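PDB 1Q9J: Phthiocerol/phthiodiolone dimycocerosyl transferase from Mycobacterium tuberculosis, which probably transfers mycocerosic acid chains from mycocerosic acid synthase onto phthiocerol, phthiodiolone and phenolphthiocerol, the last step in making the dimycocerosate esters. Local coordinates for residues A38-D41 and A42-L46; M227-G230 and R231-L235; L247-W250 and Q251-T255; L311-D314 and L315-V319. All coordinates share one frame; numbering follows the deposited sequence.

Contact 1. Residues A38-D41 and A42-L46; sequences ALSD and AFDAL
Ala-38 and Ala-42 open a run of four consecutive i to i+4 backbone bonds in the alpha helix 36-49, which follows strand 23-31 of the five-stranded mixed sheet. The carbonyl of Ala-38 accepts Ala-42 N at 3.1 Å, while Ala-38 N is itself bonded to the Asp-35 carboxylate, and the Ala-38 methyl leans on Ala-146 of helix 129-148. One residue on, Leu-39 O takes Phe-43 N at 3.0 Å, with an N-H...O angle of 165°, the straightest of the four. The side chains of this pair do not meet each other; both run to the buried face of the helix, where Leu-39 and Phe-43 share Leu-107 of strand 105-110 and the loop residue Ile-77. Phe-43 holds its ring carbon CG anti to its backbone N (chi1 -178°), which leads the ring away from the preceding turn and onto that strand. Ser-40 O receives Asp-44 N at 2.9 Å, and the two side chains come near one another on the more exposed side: Ser-40 OG is 3.7 Å from Asp-44 OD2, an approach too long to count as a bond. Asp-41 is exposed. Its OD1 is 4.8 Å from OD2 of Asp-44, a spacing at which two carboxylates would be expected to repel mildly, their charges not in contact. The turn is completed by the Asp-41 carbonyl, whose O atom accepts the N-H of Ala-45 at 2.8 Å.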
loop_
_atom_site.group_PDB
_atom_site.type_symbol
_atom_site.label_atom_id
_atom_site.label_comp_id
_atom_site.label_asym_id
_atom_site.label_seq_id
_atom_site.Cartn_x
_atom_site.Cartn_y
_atom_site.Cartn_z
ATOM N N ALA A 38 -11.198 -11.812 -23.383
ATOM C CA ALA A 38 -12.137 -11.206 -22.440
ATOM C C ALA A 38 -11.394 -10.346 -21.425
ATOM O O ALA A 38 -11.872 -9.288 -21.035
ATOM C CB ALA A 38 -12.920 -12.298 -21.717
ATOM N N LEU A 39 -10.228 -10.823 -20.997
ATOM C CA LEU A 39 -9.408 -10.111 -20.024
ATOM C C LEU A 39 -8.968 -8.773 -20.604
ATOM O O LEU A 39 -8.991 -7.753 -19.921
ATOM C CB LEU A 39 -8.186 -10.957 -19.650
ATOM C CG LEU A 39 -7.217 -10.553 -18.538
ATOM C CD1 LEU A 39 -6.088 -9.706 -19.091
ATOM C CD2 LEU A 39 -7.974 -9.848 -17.438
ATOM N N SER A 40 -8.585 -8.773 -21.874
ATOM C CA SER A 40 -8.148 -7.547 -22.512
ATOM C C SER A 40 -9.302 -6.564 -22.591
ATOM O O SER A 40 -9.102 -5.355 -22.490
ATOM C CB SER A 40 -7.618 -7.840 -23.912
ATOM O OG SER A 40 -6.923 -6.717 -24.442
ATOM N N ASP A 41 -10.513 -7.074 -22.788
ATOM C CA ASP A 41 -11.691 -6.203 -22.857
ATOM C C ASP A 41 -11.932 -5.517 -21.518
ATOM O O ASP A 41 -12.303 -4.340 -21.466
ATOM C CB ASP A 41 -12.946 -7.001 -23.228
ATOM C CG ASP A 41 -12.921 -7.485 -24.653
ATOM O OD1 ASP A 41 -12.376 -6.768 -25.519
ATOM O OD2 ASP A 41 -13.454 -8.576 -24.913
ATOM N N ALA A 42 -11.730 -6.280 -20.445
ATOM C CA ALA A 42 -11.909 -5.794 -19.084
ATOM C C ALA A 42 -10.892 -4.696 -18.807
ATOM O O ALA A 42 -11.239 -3.632 -18.287
ATOM C CB ALA A 42 -11.741 -6.932 -18.097
ATOM N N PHE A 43 -9.639 -4.951 -19.174
ATOM C CA PHE A 43 -8.583 -3.975 -18.978
ATOM C C PHE A 43 -8.910 -2.702 -19.778
ATOM O O PHE A 43 -8.783 -1.589 -19.265
ATOM C CB PHE A 43 -7.233 -4.558 -19.413
ATOM C CG PHE A 43 -6.076 -3.626 -19.193
ATOM C CD1 PHE A 43 -5.786 -3.131 -17.929
ATOM C CD2 PHE A 43 -5.279 -3.230 -20.253
ATOM C CE1 PHE A 43 -4.712 -2.255 -17.725
ATOM C CE2 PHE A 43 -4.206 -2.355 -20.058
ATOM C CZ PHE A 43 -3.924 -1.870 -18.792
ATOM N N ASP A 44 -9.351 -2.862 -21.027
ATOM C CA ASP A 44 -9.702 -1.700 -21.855
ATOM C C ASP A 44 -10.895 -0.944 -21.265
ATOM O O ASP A 44 -10.929 0.292 -21.289
ATOM C CB ASP A 44 -10.049 -2.115 -23.297
ATOM C CG ASP A 44 -8.828 -2.555 -24.099
ATOM O OD1 ASP A 44 -7.783 -1.861 -24.056
ATOM O OD2 ASP A 44 -8.922 -3.576 -24.799
ATOM N N ALA A 45 -11.880 -1.691 -20.758
ATOM C CA ALA A 45 -13.093 -1.102 -20.161
ATOM C C ALA A 45 -12.715 -0.313 -18.904
ATOM O O ALA A 45 -13.194 0.800 -18.683
ATOM C CB ALA A 45 -14.098 -2.204 -19.807
ATOM N N LEU A 46 -11.845 -0.914 -18.096
ATOM C CA LEU A 46 -11.360 -0.289 -16.883
ATOM C C LEU A 46 -10.709 1.044 -17.254
ATOM O O LEU A 46 -11.066 2.095 -16.718
ATOM C CB LEU A 46 -10.333 -1.194 -16.210
ATOM C CG LEU A 46 -9.687 -0.699 -14.911
ATOM C CD1 LEU A 46 -10.425 -1.305 -13.711
ATOM C CD2 LEU A 46 -8.219 -1.108 -14.885
#

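Contact 2. Residues M227-G230 and R231-L235; sequences MAFG and REHRL
Gly-230 O is approached by two backbone N-H groups of the residues that follow it, His-233 and Leu-235, and so pins the type I beta turn Gly-230 to His-233 to the end of helix 220-230. The bond from His-233 N is 2.9 Å long but weak, bent to 122° at the hydrogen. The one from Leu-235 N spans 3.3 Å and arrives well above the carbonyl plane, so it does not use a lone-pair direction. One turn earlier, Arg-231 N still makes a regular helical bond of 3.2 Å to Met-227 O, nearly in line with the carbonyl; Arg-231 is then the first residue to leave helical backbone angles.

The side chains that meet across the turn are Phe-229 and His-233. Phe-229 holds CG anti to its backbone N (chi1 171°), which carries the phenyl ring to the imidazole. The rings meet obliquely, with centroids 4.6 Å apart and planes at 45°. His-233 CD2 sits over one face of the phenyl ring, offset toward its rim, and His-233 NE2 is 3.5 Å from Phe-229 CE1. Tyr-417 completes an aromatic group here: it meets Phe-229 edge-to-face and also touches the His-233 ring. The Leu-235 side chain touches Val-301, Ala-304 and Ser-305 of helix 300-317 and lies about 7 Å from that of Arg-312, probably a recognition residue for the acyl carrier domain. The imidazole also reaches back to the main chain: in the plane of its ring, at the edge, His-233 CD2 lies 3.2 Å from Phe-229 O.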
loop_
_atom_site.group_PDB
_atom_site.type_symbol
_atom_site.label_atom_id
_atom_site.label_comp_id
_atom_site.label_asym_id
_atom_site.label_seq_id
_atom_site.Cartn_x
_atom_site.Cartn_y
_atom_site.Cartn_z
ATOM N N MET A 227 -5.861 -14.336 16.750
ATOM C CA MET A 227 -7.109 -13.581 16.692
ATOM C C MET A 227 -7.883 -13.712 17.994
ATOM O O MET A 227 -8.339 -12.715 18.563
ATOM C CB MET A 227 -7.982 -14.049 15.531
ATOM C CG MET A 227 -7.479 -13.595 14.185
ATOM S SD MET A 227 -8.696 -13.847 12.903
ATOM C CE MET A 227 -8.308 -15.539 12.351
ATOM N N ALA A 228 -8.037 -14.949 18.457
ATOM C CA ALA A 228 -8.738 -15.213 19.703
ATOM C C ALA A 228 -8.086 -14.376 20.802
ATOM O O ALA A 228 -8.777 -13.745 21.594
ATOM C CB ALA A 228 -8.661 -16.694 20.043
ATOM N N PHE A 229 -6.756 -14.367 20.834
ATOM C CA PHE A 229 -6.013 -13.597 21.826
ATOM C C PHE A 229 -6.301 -12.125 21.622
ATOM O O PHE A 229 -6.232 -11.333 22.557
ATOM C CB PHE A 229 -4.514 -13.823 21.662
ATOM C CG PHE A 229 -3.667 -12.906 22.496
ATOM C CD1 PHE A 229 -3.387 -13.208 23.822
ATOM C CD2 PHE A 229 -3.148 -11.737 21.957
ATOM C CE1 PHE A 229 -2.594 -12.356 24.606
ATOM C CE2 PHE A 229 -2.357 -10.880 22.731
ATOM C CZ PHE A 229 -2.080 -11.192 24.059
ATOM N N GLY A 230 -6.615 -11.771 20.380
ATOM C CA GLY A 230 -6.896 -10.387 20.045
ATOM C C GLY A 230 -8.114 -9.820 20.745
ATOM O O GLY A 230 -7.992 -9.012 21.668
ATOM N N ARG A 231 -9.294 -10.240 20.299
ATOM C CA ARG A 231 -10.531 -9.757 20.889
ATOM C C ARG A 231 -10.715 -10.229 22.330
ATOM O O ARG A 231 -11.787 -10.070 22.917
ATOM C CB ARG A 231 -11.730 -10.156 20.018
ATOM C CG ARG A 231 -11.815 -11.619 19.639
ATOM C CD ARG A 231 -12.794 -11.806 18.478
ATOM N NE ARG A 231 -12.978 -13.210 18.109
ATOM C CZ ARG A 231 -13.593 -13.627 17.001
ATOM N NH1 ARG A 231 -14.085 -12.746 16.140
ATOM N NH2 ARG A 231 -13.722 -14.927 16.753
ATOM N N GLU A 232 -9.657 -10.803 22.895
ATOM C CA GLU A 232 -9.671 -11.265 24.275
ATOM C C GLU A 232 -8.851 -10.238 25.044
ATOM O O GLU A 232 -8.346 -10.504 26.130
ATOM C CB GLU A 232 -9.013 -12.641 24.398
ATOM C CG GLU A 232 -9.123 -13.267 25.785
ATOM C CD GLU A 232 -7.938 -14.168 26.127
ATOM O OE1 GLU A 232 -6.810 -13.643 26.278
ATOM O OE2 GLU A 232 -8.131 -15.400 26.238
ATOM N N HIS A 233 -8.715 -9.058 24.453
ATOM C CA HIS A 233 -7.970 -7.967 25.062
ATOM C C HIS A 233 -8.437 -6.663 24.438
ATOM O O HIS A 233 -7.752 -5.641 24.506
ATOM C CB HIS A 233 -6.469 -8.150 24.828
ATOM C CG HIS A 233 -5.831 -9.151 25.742
ATOM N ND1 HIS A 233 -5.459 -8.846 27.032
ATOM C CD2 HIS A 233 -5.512 -10.454 25.554
ATOM C CE1 HIS A 233 -4.934 -9.919 27.601
ATOM N NE2 HIS A 233 -4.956 -10.907 26.725
ATOM N N ARG A 234 -9.615 -6.705 23.827
ATOM C CA ARG A 234 -10.175 -5.529 23.177
ATOM C C ARG A 234 -9.109 -4.952 22.254
ATOM O O ARG A 234 -8.748 -3.779 22.359
ATOM C CB ARG A 234 -10.593 -4.479 24.217
ATOM C CG ARG A 234 -11.496 -5.011 25.323
ATOM C CD ARG A 234 -11.951 -3.893 26.247
ATOM N NE ARG A 234 -12.484 -4.414 27.504
ATOM C CZ ARG A 234 -13.067 -3.669 28.439
ATOM N NH1 ARG A 234 -13.204 -2.355 28.266
ATOM N NH2 ARG A 234 -13.513 -4.243 29.547
ATOM N N LEU A 235 -8.599 -5.804 21.367
ATOM C CA LEU A 235 -7.578 -5.424 20.399
ATOM C C LEU A 235 -7.873 -6.094 19.067
ATOM O O LEU A 235 -8.884 -6.784 18.925
ATOM C CB LEU A 235 -6.187 -5.834 20.891
ATOM C CG LEU A 235 -5.691 -5.072 22.120
ATOM C CD1 LEU A 235 -4.321 -5.585 22.525
ATOM C CD2 LEU A 235 -5.632 -3.588 21.820
#

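Contact 3. Residues L247-W250 and Q251-T255; sequences LTEW and QLRNT
Gln-251 N bonds to Leu-247 O at 3.2 Å in the last regular turn of helix 237-253, after which the span drops to three residues, Arg-253 N meeting Trp-250 O at 3.2 Å from above the carbonyl plane, and Asn-254 leaves the helix with positive phi. Thr-255 then turns back, its OG1 donating to Arg-253 O.

Glu-249 and Arg-253, one turn apart, form a salt bridge. Glu-249 bends at chi2 (-62°), folding its carboxylate toward Arg-253. Arg-253 NH2 donates to Glu-249 OE1 at 3.0 Å on the anti side of the carboxylate, tilted 34° out of its plane, and Arg-253 NE adds a weak bond to the same oxygen. The carboxylate and guanidinium planes stand 78° apart, a crossed pairing. The Thr-248 and Leu-252 side chains lie side by side, CG2 of Thr-248 4.0 Å from CD1 of Leu-252, while Thr-248 OG1 bonds to Ala-244 O. The Gln-251 amide passes across the Trp-250 side chain, with Gln-251 NE2 4.0 Å from Trp-250 CE3; the indole packs on Ile-294 and Pro-296.

The two charges probably offset each other within one turn, and bonds from Glu-249 OE2 to Tyr-379 OH and from Arg-253 NH2 to Pro-340 O tie the helix end to strand 378-384 and to the loop before strand 342-345.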
loop_
_atom_site.group_PDB
_atom_site.type_symbol
_atom_site.label_atom_id
_atom_site.label_comp_id
_atom_site.label_asym_id
_atom_site.label_seq_id
_atom_site.Cartn_x
_atom_site.Cartn_y
_atom_site.Cartn_z
ATOM N N LEU A 247 8.315 -4.403 19.410
ATOM C CA LEU A 247 9.112 -5.061 20.440
ATOM C C LEU A 247 10.408 -5.537 19.807
ATOM O O LEU A 247 11.501 -5.126 20.209
ATOM C CB LEU A 247 8.357 -6.252 21.025
ATOM C CG LEU A 247 7.205 -5.841 21.937
ATOM C CD1 LEU A 247 6.495 -7.064 22.449
ATOM C CD2 LEU A 247 7.748 -5.009 23.080
ATOM N N THR A 248 10.260 -6.400 18.803
ATOM C CA THR A 248 11.386 -6.958 18.068
ATOM C C THR A 248 12.388 -5.896 17.624
ATOM O O THR A 248 13.591 -6.115 17.686
ATOM C CB THR A 248 10.910 -7.717 16.819
ATOM O OG1 THR A 248 10.002 -8.759 17.204
ATOM C CG2 THR A 248 12.101 -8.322 16.083
ATOM N N GLU A 249 11.899 -4.744 17.179
ATOM C CA GLU A 249 12.805 -3.698 16.739
ATOM C C GLU A 249 13.760 -3.316 17.848
ATOM O O GLU A 249 14.934 -3.056 17.598
ATOM C CB GLU A 249 12.030 -2.464 16.284
ATOM C CG GLU A 249 11.524 -2.533 14.852
ATOM C CD GLU A 249 12.652 -2.643 13.836
ATOM O OE1 GLU A 249 13.632 -1.872 13.948
ATOM O OE2 GLU A 249 12.548 -3.488 12.921
ATOM N N TRP A 250 13.264 -3.289 19.079
ATOM C CA TRP A 250 14.104 -2.921 20.214
ATOM C C TRP A 250 15.116 -4.021 20.544
ATOM O O TRP A 250 16.291 -3.736 20.785
ATOM C CB TRP A 250 13.232 -2.620 21.433
ATOM C CG TRP A 250 14.004 -2.043 22.577
ATOM C CD1 TRP A 250 14.685 -0.857 22.599
ATOM C CD2 TRP A 250 14.169 -2.625 23.873
ATOM N NE1 TRP A 250 15.273 -0.671 23.829
ATOM C CE2 TRP A 250 14.983 -1.748 24.625
ATOM C CE3 TRP A 250 13.737 -3.822 24.460
ATOM C CZ2 TRP A 250 15.335 -2.005 25.948
ATOM C CZ3 TRP A 250 14.089 -4.083 25.773
ATOM C CH2 TRP A 250 14.897 -3.182 26.501
ATOM N N GLN A 251 14.646 -5.269 20.547
ATOM C CA GLN A 251 15.479 -6.439 20.832
ATOM C C GLN A 251 16.661 -6.593 19.877
ATOM O O GLN A 251 17.645 -7.254 20.205
ATOM C CB GLN A 251 14.634 -7.715 20.765
ATOM C CG GLN A 251 13.696 -7.899 21.932
ATOM C CD GLN A 251 14.378 -8.529 23.124
ATOM O OE1 GLN A 251 14.697 -9.716 23.111
ATOM N NE2 GLN A 251 14.617 -7.735 24.159
ATOM N N LEU A 252 16.559 -5.992 18.697
ATOM C CA LEU A 252 17.625 -6.092 17.712
ATOM C C LEU A 252 18.360 -4.781 17.488
ATOM O O LEU A 252 19.398 -4.761 16.836
ATOM C CB LEU A 252 17.068 -6.611 16.380
ATOM C CG LEU A 252 16.579 -8.066 16.355
ATOM C CD1 LEU A 252 15.990 -8.384 14.988
ATOM C CD2 LEU A 252 17.737 -9.010 16.667
ATOM N N ARG A 253 17.835 -3.687 18.029
ATOM C CA ARG A 253 18.483 -2.388 17.865
ATOM C C ARG A 253 19.766 -2.285 18.680
ATOM O O ARG A 253 20.556 -1.357 18.500
ATOM C CB ARG A 253 17.512 -1.262 18.251
ATOM C CG ARG A 253 16.655 -0.789 17.081
ATOM C CD ARG A 253 15.361 -0.107 17.509
ATOM N NE ARG A 253 14.439 -0.011 16.374
ATOM C CZ ARG A 253 14.282 1.073 15.621
ATOM N NH1 ARG A 253 14.971 2.177 15.879
ATOM N NH2 ARG A 253 13.452 1.043 14.592
ATOM N N ASN A 254 19.974 -3.260 19.562
ATOM C CA ASN A 254 21.154 -3.302 20.430
ATOM C C ASN A 254 21.386 -1.952 21.112
ATOM O O ASN A 254 22.518 -1.606 21.454
ATOM C CB ASN A 254 22.412 -3.712 19.639
ATOM C CG ASN A 254 22.318 -5.129 19.062
ATOM O OD1 ASN A 254 21.932 -6.075 19.756
ATOM N ND2 ASN A 254 22.693 -5.277 17.792
ATOM N N THR A 255 20.304 -1.201 21.304
ATOM C CA THR A 255 20.363 0.107 21.954
ATOM C C THR A 255 19.161 0.242 22.881
ATOM O O THR A 255 18.032 0.407 22.423
ATOM C CB THR A 255 20.315 1.258 20.936
ATOM O OG1 THR A 255 21.232 0.992 19.868
ATOM C CG2 THR A 255 20.705 2.568 21.607
#

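Contact 4. Residues L311-D314 and L315-V319; sequences LRAD and LANGV
Leu-315 N bonds to Leu-311 O and Ala-316 N to Arg-312 O, each at 2.9 Å, in helix 300-317, and Asn-317 N follows with a more bent bond (131° at the hydrogen) to Ala-313 O. The first two bonds are close to straight, as expected of an undistorted helical turn.

Along one side of that turn the two leucines touch. Leu-311 CD1 comes 4.3 Å from Leu-315 CG, a loose apolar approach; Leu-311 continues onto Tyr-264 and Val-266 of strand 260-267, and both leucines meet Ile-320 of the short helix that follows.

The chain then closes in a Schellman motif. Gly-318 takes positive phi (70°), Val-319 N reaches over it to Asp-314 O at 2.8 Å, and inside that bond Gly-318 N meets Leu-315 O at 3.0 Å. Gly-318 is also the N-cap residue of helix 319-322.

Asp-314 and Val-319 are also brought together through their side chains, which lie crosswise. With CG anti to its carbonyl carbon (chi1 -71°), Asp-314 sets OD1 4.0 Å from Val-319 CB, the branched carbon lying against the carboxylate in van der Waals contact. That oxygen also forms a salt bridge with Arg-183 NH2. Arg-312, an exposed residue probably important for recognising the acyl carrier domain, takes part through its main chain, its side chain coming no nearer than 5.5 Å to any atom of residues 315-319.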
loop_
_atom_site.group_PDB
_atom_site.type_symbol
_atom_site.label_atom_id
_atom_site.label_comp_id
_atom_site.label_asym_id
_atom_site.label_seq_id
_atom_site.Cartn_x
_atom_site.Cartn_y
_atom_site.Cartn_z
ATOM N N LEU A 311 -4.214 6.915 18.658
ATOM C CA LEU A 311 -4.819 7.205 17.387
ATOM C C LEU A 311 -6.102 7.966 17.622
ATOM O O LEU A 311 -6.317 9.062 17.095
ATOM C CB LEU A 311 -5.131 5.917 16.652
ATOM C CG LEU A 311 -5.771 6.147 15.271
ATOM C CD1 LEU A 311 -4.937 7.139 14.458
ATOM C CD2 LEU A 311 -5.911 4.827 14.537
ATOM N N ARG A 312 -6.970 7.359 18.414
ATOM C CA ARG A 312 -8.248 7.964 18.755
ATOM C C ARG A 312 -8.076 9.378 19.314
ATOM O O ARG A 312 -8.871 10.265 19.011
ATOM C CB ARG A 312 -8.983 7.069 19.760
ATOM C CG ARG A 312 -9.409 5.758 19.148
ATOM C CD ARG A 312 -10.144 4.863 20.130
ATOM N NE ARG A 312 -10.807 3.776 19.408
ATOM C CZ ARG A 312 -10.716 2.489 19.726
ATOM N NH1 ARG A 312 -9.981 2.111 20.769
ATOM N NH2 ARG A 312 -11.353 1.584 18.989
ATOM N N ALA A 313 -7.037 9.604 20.113
ATOM C CA ALA A 313 -6.837 10.940 20.659
ATOM C C ALA A 313 -6.511 11.920 19.536
ATOM O O ALA A 313 -6.989 13.056 19.525
ATOM C CB ALA A 313 -5.713 10.932 21.680
ATOM N N ASP A 314 -5.687 11.470 18.594
ATOM C CA ASP A 314 -5.291 12.317 17.480
ATOM C C ASP A 314 -6.475 12.636 16.582
ATOM O O ASP A 314 -6.652 13.783 16.152
ATOM C CB ASP A 314 -4.167 11.652 16.684
ATOM C CG ASP A 314 -2.860 11.639 17.444
ATOM O OD1 ASP A 314 -2.683 12.553 18.289
ATOM O OD2 ASP A 314 -2.014 10.735 17.201
ATOM N N LEU A 315 -7.293 11.626 16.302
ATOM C CA LEU A 315 -8.475 11.846 15.482
ATOM C C LEU A 315 -9.387 12.861 16.179
ATOM O O LEU A 315 -9.862 13.820 15.569
ATOM C CB LEU A 315 -9.240 10.537 15.263
ATOM C CG LEU A 315 -8.583 9.495 14.362
ATOM C CD1 LEU A 315 -9.493 8.324 14.243
ATOM C CD2 LEU A 315 -8.276 10.089 13.005
ATOM N N ALA A 316 -9.622 12.636 17.464
ATOM C CA ALA A 316 -10.467 13.505 18.262
ATOM C C ALA A 316 -9.956 14.942 18.314
ATOM O O ALA A 316 -10.742 15.881 18.446
ATOM C CB ALA A 316 -10.590 12.943 19.673
ATOM N N ASN A 317 -8.643 15.115 18.203
ATOM C CA ASN A 317 -8.028 16.441 18.258
ATOM C C ASN A 317 -7.798 17.007 16.887
ATOM O O ASN A 317 -7.320 18.132 16.750
ATOM C CB ASN A 317 -6.701 16.363 18.995
ATOM C CG ASN A 317 -6.877 15.899 20.412
ATOM O OD1 ASN A 317 -5.979 15.330 21.010
ATOM N ND2 ASN A 317 -8.056 16.151 20.962
ATOM N N GLY A 318 -8.141 16.210 15.881
ATOM C CA GLY A 318 -7.971 16.623 14.503
ATOM C C GLY A 318 -6.522 16.708 14.067
ATOM O O GLY A 318 -6.202 17.349 13.067
ATOM N N VAL A 319 -5.634 16.065 14.813
ATOM C CA VAL A 319 -4.216 16.105 14.479
ATOM C C VAL A 319 -3.961 15.463 13.122
ATOM O O VAL A 319 -3.331 16.056 12.244
ATOM C CB VAL A 319 -3.376 15.412 15.585
ATOM C CG1 VAL A 319 -1.970 15.111 15.091
ATOM C CG2 VAL A 319 -3.305 16.329 16.793
#

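How the contacts relate
All four contacts are local, lie in series along the chain and neither nest nor cross. Contact 1 comes first, within a helix packed against helix 129-148 and strand 105-110, in the N-terminal part of a protein built from two related domains. The other three fall in the C-terminal half of the chain. Contact 2 closes the turn after helix 220-230 and leads into helix 237-253, whose far end is contact 3; their nearest atoms are about 10 Å apart. Contact 4 lies in the C-terminal part of helix 300-317, whose earlier turns receive Leu-235, and leads into helix 319-322; its nearest atoms lie about 6 Å from contact 2. Contact 1 is remote, its centre about 42 to 48 Å from those of the others.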